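Local atomic coordinates of DUF5642 domain-containing protein (Mycobacterium smegmatis, PDB entry 4TMD), a protein that is of unknown function but is probably an exported mycobacterial lipoprotein of the Mog1p/PsbP superfamily. Residues 60-65 / 90-95; 115-120 / 129-134. All coordinates share one frame; numbering follows the deposited sequence.

Interaction 1. Residues 60-65 / 90-95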
loop_
_atom_site.group_PDB
_atom_site.type_symbol
_atom_site.label_atom_id
_atom_site.label_comp_id
_atom_site.label_asym_id
_atom_site.label_seq_id
_atom_site.Cartn_x
_atom_site.Cartn_y
_atom_site.Cartn_z
ATOM N N GLN A 60 -4.299 6.320 5.935
ATOM C CA GLN A 60 -5.469 5.971 6.729
ATOM C C GLN A 60 -6.780 6.050 5.947
ATOM O O GLN A 60 -6.916 6.821 5.000
ATOM C CB GLN A 60 -5.551 6.882 7.961
ATOM C CG GLN A 60 -4.415 6.669 8.949
ATOM C CD GLN A 60 -4.336 5.227 9.432
ATOM O OE1 GLN A 60 -5.284 4.705 10.023
ATOM N NE2 GLN A 60 -3.208 4.574 9.167
ATOM N N PHE A 61 -7.741 5.233 6.357
ATOM C CA PHE A 61 -9.097 5.316 5.844
ATOM C C PHE A 61 -10.048 5.564 7.009
ATOM O O PHE A 61 -10.321 4.646 7.789
ATOM C CB PHE A 61 -9.478 4.041 5.096
ATOM C CG PHE A 61 -8.671 3.807 3.853
ATOM C CD1 PHE A 61 -7.365 3.351 3.932
ATOM C CD2 PHE A 61 -9.220 4.044 2.604
ATOM C CE1 PHE A 61 -6.623 3.140 2.792
ATOM C CE2 PHE A 61 -8.486 3.829 1.458
ATOM C CZ PHE A 61 -7.186 3.378 1.551
ATOM N N PRO A 62 -10.536 6.811 7.137
ATOM C CA PRO A 62 -11.475 7.215 8.192
ATOM C C PRO A 62 -12.640 6.234 8.333
ATOM O O PRO A 62 -13.130 5.714 7.330
ATOM C CB PRO A 62 -11.962 8.598 7.729
ATOM C CG PRO A 62 -11.464 8.759 6.317
ATOM C CD PRO A 62 -10.238 7.921 6.217
ATOM N N PRO A 63 -13.063 5.965 9.577
ATOM C CA PRO A 63 -14.073 4.936 9.870
ATOM C C PRO A 63 -15.473 5.239 9.323
ATOM O O PRO A 63 -16.322 4.352 9.335
ATOM C CB PRO A 63 -14.087 4.887 11.403
ATOM C CG PRO A 63 -13.475 6.180 11.848
ATOM C CD PRO A 63 -12.493 6.558 10.799
ATOM N N GLY A 64 -15.711 6.457 8.846
ATOM C CA GLY A 64 -17.016 6.811 8.307
ATOM C C GLY A 64 -17.212 6.607 6.805
ATOM O O GLY A 64 -18.348 6.562 6.321
ATOM N N LEU A 65 -16.109 6.494 6.064
ATOM C CA LEU A 65 -16.154 6.331 4.612
ATOM C C LEU A 65 -17.047 5.187 4.155
ATOM O O LEU A 65 -17.014 4.086 4.708
ATOM C CB LEU A 65 -14.751 6.083 4.052
ATOM C CG LEU A 65 -13.808 7.233 3.707
ATOM C CD1 LEU A 65 -12.576 6.643 3.054
ATOM C CD2 LEU A 65 -14.459 8.260 2.800
ATOM N N GLU A 90 -16.632 9.881 -0.987
ATOM C CA GLU A 90 -15.862 11.107 -1.168
ATOM C C GLU A 90 -14.374 10.766 -1.162
ATOM O O GLU A 90 -14.000 9.665 -0.761
ATOM C CB GLU A 90 -16.212 12.146 -0.096
ATOM C CG GLU A 90 -16.047 11.713 1.327
ATOM C CD GLU A 90 -16.668 12.714 2.299
ATOM O OE1 GLU A 90 -16.675 13.927 1.993
ATOM O OE2 GLU A 90 -17.164 12.290 3.365
ATOM N N PRO A 91 -13.524 11.683 -1.641
ATOM C CA PRO A 91 -12.103 11.340 -1.724
ATOM C C PRO A 91 -11.474 11.101 -0.356
ATOM O O PRO A 91 -11.811 11.795 0.602
ATOM C CB PRO A 91 -11.473 12.574 -2.386
ATOM C CG PRO A 91 -12.595 13.307 -3.012
ATOM C CD PRO A 91 -13.791 13.034 -2.173
ATOM N N VAL A 92 -10.569 10.127 -0.282
ATOM C CA VAL A 92 -9.793 9.882 0.931
ATOM C C VAL A 92 -8.689 10.913 1.026
ATOM O O VAL A 92 -7.960 11.128 0.055
ATOM C CB VAL A 92 -9.171 8.472 0.938
ATOM C CG1 VAL A 92 -8.583 8.158 2.303
ATOM C CG2 VAL A 92 -10.209 7.436 0.571
ATOM N N PRO A 93 -8.572 11.586 2.181
ATOM C CA PRO A 93 -7.444 12.513 2.330
ATOM C C PRO A 93 -6.111 11.765 2.180
ATOM O O PRO A 93 -5.877 10.756 2.848
ATOM C CB PRO A 93 -7.622 13.064 3.751
ATOM C CG PRO A 93 -9.081 12.851 4.066
ATOM C CD PRO A 93 -9.458 11.582 3.358
ATOM N N LEU A 94 -5.260 12.244 1.287
ATOM C CA LEU A 94 -4.013 11.554 0.981
ATOM C C LEU A 94 -2.914 11.833 2.004
ATOM O O LEU A 94 -2.637 12.983 2.327
ATOM C CB LEU A 94 -3.528 11.957 -0.407
ATOM C CG LEU A 94 -2.253 11.277 -0.900
ATOM C CD1 LEU A 94 -2.540 9.851 -1.323
ATOM C CD2 LEU A 94 -1.634 12.080 -2.044
ATOM N N SER A 95 -2.276 10.783 2.505
ATOM C CA SER A 95 -1.115 10.963 3.370
ATOM C C SER A 95 0.084 11.328 2.508
ATOM O O SER A 95 0.496 10.546 1.655
ATOM C CB SER A 95 -0.837 9.698 4.188
ATOM O OG SER A 95 0.399 9.806 4.879
HETATM O O HOH W 1 -6.824 9.693 5.323
#
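V92 directs its CB toward the 60-65 loop, and its two methyls divide the work. CG1, anti to the backbone N (chi1 -170°), is turned to the start of that loop and lies 3.4 Å from the carbonyl oxygen O of Q60. CG2 faces the other way along the loop and meets CD1 of L65 at 3.5 Å, the two side chains crossing at about a right angle. The F61 side chain also crosses V92 at nearly a right angle, with ring atom CD2 4.1 Å from V92 CG2. The second L65 methyl, CD2, leans over the backbone of E90, 3.9 Å from E90 O, and touches the aliphatic CG of that residue. A type I turn from P62 to L65 folds the loop back so that F61 and L65 both reach the same valine. Direct polar bonding is absent; instead one water donates to both Q60 O and P93 O, at 2.9 Å each, tying the backbones together. The contact thus joins the loop before strand 67-76 to the one after strand 79-88, with V92 and F61 resting on M159 of strand 158-166 and F61 packed also against helix 33-36.

Interaction 2. Residues 115-120 / 129-134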
loop_
_atom_site.group_PDB
_atom_site.type_symbol
_atom_site.label_atom_id
_atom_site.label_comp_id
_atom_site.label_asym_id
_atom_site.label_seq_id
_atom_site.Cartn_x
_atom_site.Cartn_y
_atom_site.Cartn_z
ATOM N N VAL A 115 9.717 4.576 9.022
ATOM C CA VAL A 115 8.853 4.713 7.841
ATOM C C VAL A 115 9.429 5.830 6.982
ATOM O O VAL A 115 9.487 6.981 7.420
ATOM C CB VAL A 115 7.381 5.005 8.232
ATOM C CG1 VAL A 115 6.499 5.240 6.978
ATOM C CG2 VAL A 115 6.800 3.853 9.062
ATOM N N ASP A 116 9.899 5.470 5.791
ATOM C CA ASP A 116 10.544 6.385 4.845
ATOM C C ASP A 116 9.688 6.637 3.618
ATOM O O ASP A 116 9.108 5.701 3.084
ATOM C CB ASP A 116 11.868 5.804 4.339
ATOM C CG ASP A 116 12.951 5.771 5.401
ATOM O OD1 ASP A 116 12.851 6.539 6.366
ATOM O OD2 ASP A 116 13.906 4.980 5.255
ATOM N N VAL A 117 9.663 7.874 3.132
ATOM C CA VAL A 117 9.093 8.140 1.818
ATOM C C VAL A 117 10.083 7.665 0.767
ATOM O O VAL A 117 11.275 7.909 0.884
ATOM C CB VAL A 117 8.784 9.640 1.625
ATOM C CG1 VAL A 117 8.227 9.903 0.224
ATOM C CG2 VAL A 117 7.811 10.108 2.692
ATOM N N VAL A 118 9.598 6.960 -0.245
ATOM C CA VAL A 118 10.465 6.506 -1.322
ATOM C C VAL A 118 9.854 6.940 -2.651
ATOM O O VAL A 118 8.702 7.375 -2.713
ATOM C CB VAL A 118 10.665 4.969 -1.303
ATOM C CG1 VAL A 118 11.449 4.506 -0.058
ATOM C CG2 VAL A 118 9.334 4.265 -1.376
ATOM N N GLU A 119 10.638 6.821 -3.710
ATOM C CA GLU A 119 10.195 7.163 -5.059
ATOM C C GLU A 119 8.896 6.449 -5.446
ATOM O O GLU A 119 8.767 5.242 -5.244
ATOM C CB GLU A 119 11.324 6.820 -6.038
ATOM C CG GLU A 119 11.022 6.984 -7.508
ATOM C CD GLU A 119 12.189 6.524 -8.388
ATOM O OE1 GLU A 119 12.523 5.314 -8.377
ATOM O OE2 GLU A 119 12.780 7.381 -9.083
ATOM N N SER A 120 7.938 7.204 -5.992
ATOM C CA SER A 120 6.714 6.634 -6.574
ATOM C C SER A 120 6.455 7.217 -7.973
ATOM O O SER A 120 6.863 8.332 -8.263
ATOM C CB SER A 120 5.514 6.890 -5.658
ATOM O OG SER A 120 5.348 8.273 -5.429
ATOM N N VAL A 129 2.178 8.518 -3.827
ATOM C CA VAL A 129 3.048 8.553 -2.655
ATOM C C VAL A 129 3.595 7.143 -2.438
ATOM O O VAL A 129 2.837 6.174 -2.504
ATOM C CB VAL A 129 2.295 9.020 -1.390
ATOM C CG1 VAL A 129 3.244 9.008 -0.175
ATOM C CG2 VAL A 129 1.700 10.407 -1.595
ATOM N N GLY A 130 4.895 7.014 -2.208
ATOM C CA GLY A 130 5.477 5.702 -1.946
ATOM C C GLY A 130 6.091 5.700 -0.562
ATOM O O GLY A 130 6.665 6.711 -0.170
ATOM N N THR A 131 5.941 4.618 0.207
ATOM C CA THR A 131 6.694 4.537 1.461
ATOM C C THR A 131 7.295 3.160 1.670
ATOM O O THR A 131 6.898 2.175 1.046
ATOM C CB THR A 131 5.844 4.889 2.736
ATOM O OG1 THR A 131 4.706 4.026 2.833
ATOM C CG2 THR A 131 5.383 6.346 2.723
ATOM N N HIS A 132 8.278 3.131 2.562
ATOM C CA HIS A 132 8.974 1.926 2.947
ATOM C C HIS A 132 8.853 1.818 4.462
ATOM O O HIS A 132 9.342 2.677 5.197
ATOM C CB HIS A 132 10.429 2.001 2.505
ATOM C CG HIS A 132 11.247 0.800 2.858
ATOM N ND1 HIS A 132 12.626 0.839 2.932
ATOM C CD2 HIS A 132 10.897 -0.483 3.119
ATOM C CE1 HIS A 132 13.084 -0.359 3.236
ATOM N NE2 HIS A 132 12.058 -1.183 3.355
ATOM N N ARG A 133 8.159 0.794 4.920
ATOM C CA ARG A 133 8.002 0.543 6.343
ATOM C C ARG A 133 8.925 -0.599 6.774
ATOM O O ARG A 133 8.890 -1.690 6.195
ATOM C CB ARG A 133 6.544 0.205 6.671
ATOM C CG ARG A 133 5.528 1.226 6.134
ATOM C CD ARG A 133 4.058 0.835 6.443
ATOM N NE ARG A 133 3.791 0.818 7.881
ATOM C CZ ARG A 133 3.503 1.899 8.607
ATOM N NH1 ARG A 133 3.426 3.100 8.036
ATOM N NH2 ARG A 133 3.284 1.776 9.907
ATOM N N ILE A 134 9.752 -0.351 7.784
ATOM C CA ILE A 134 10.602 -1.404 8.358
ATOM C C ILE A 134 10.285 -1.527 9.833
ATOM O O ILE A 134 10.665 -0.655 10.610
ATOM C CB ILE A 134 12.089 -1.101 8.185
ATOM C CG1 ILE A 134 12.394 -0.779 6.726
ATOM C CG2 ILE A 134 12.936 -2.281 8.636
ATOM C CD1 ILE A 134 13.274 0.442 6.565
HETATM O O HOH W 2 13.885 3.373 2.991
HETATM O O HOH W 3 6.640 9.116 -2.973
#
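The guanidinium of R133 carries the CG2 methyl of V115 over one face, 3.6 Å above its plane and offset toward the rim. The chain of R133 bends at chi3 (64°) and runs alongside V115, so that NH1 is 3.6 Å from V115 CG2 while it also hydrogen-bonds to the carbonyl of A56. The imidazole of H132 has I134 CG1 from its own strand over one face, again offset toward the rim. At its edge, in plane, a water bonded to ND1 donates to OD2 of D116. This bridge links two groups whose own principal partners lie elsewhere: NE2 of H132 bonds E147, and the D116 carboxylate is shared by R103 and Q114. E147 at NE2, with D116 one water away from ND1, could raise the basicity of the histidine; Y149 stacks with the ring.

These side chains project from an antiparallel beta hairpin, strands 111-118 and 127-137, inside a large antiparallel sheet, between strands 145-155 and 103-107. D116 and H132 form a hydrogen-bonded pair: D116 N to H132 O is nearly straight (170°), and H132 N reaches D116 O at 2.8 Å. V115 with R133 and V117 with T131 are the flanking non-hydrogen-bonded pairs, their side chains on the face opposite D116 and H132.

Further along, V118 N bonds G130 O, although it approaches from above the carbonyl plane. V118 CG1 lies 3.7 Å from H132 CB. Beyond it the chain swings S120 against G130, the serine CB 3.5 Å from G130 N, and a water accepts from G130 N, donates to V118 O and hydrogen-bonds with S120 OG.

How the interactions relate
Interactions 1 and 2 follow one another along the chain, their centres about 19 Å apart, yet they meet at one point. V129, at the start of segment 129-134, sends CG2 to within 3.5 Å of S95 O and 3.8 Å of L94 CD2, so the end of the 90-95 loop rests on the hairpin strand. L94, which turns away from the 60-65 loop, also touches V152 and S154 of strand 145-155, the neighbour of strand 127-137. Interaction 1 therefore joins two loops lying over the sheet, whereas interaction 2 is built from backbone pairing within it. No ligand or active site is known here to which either could be related.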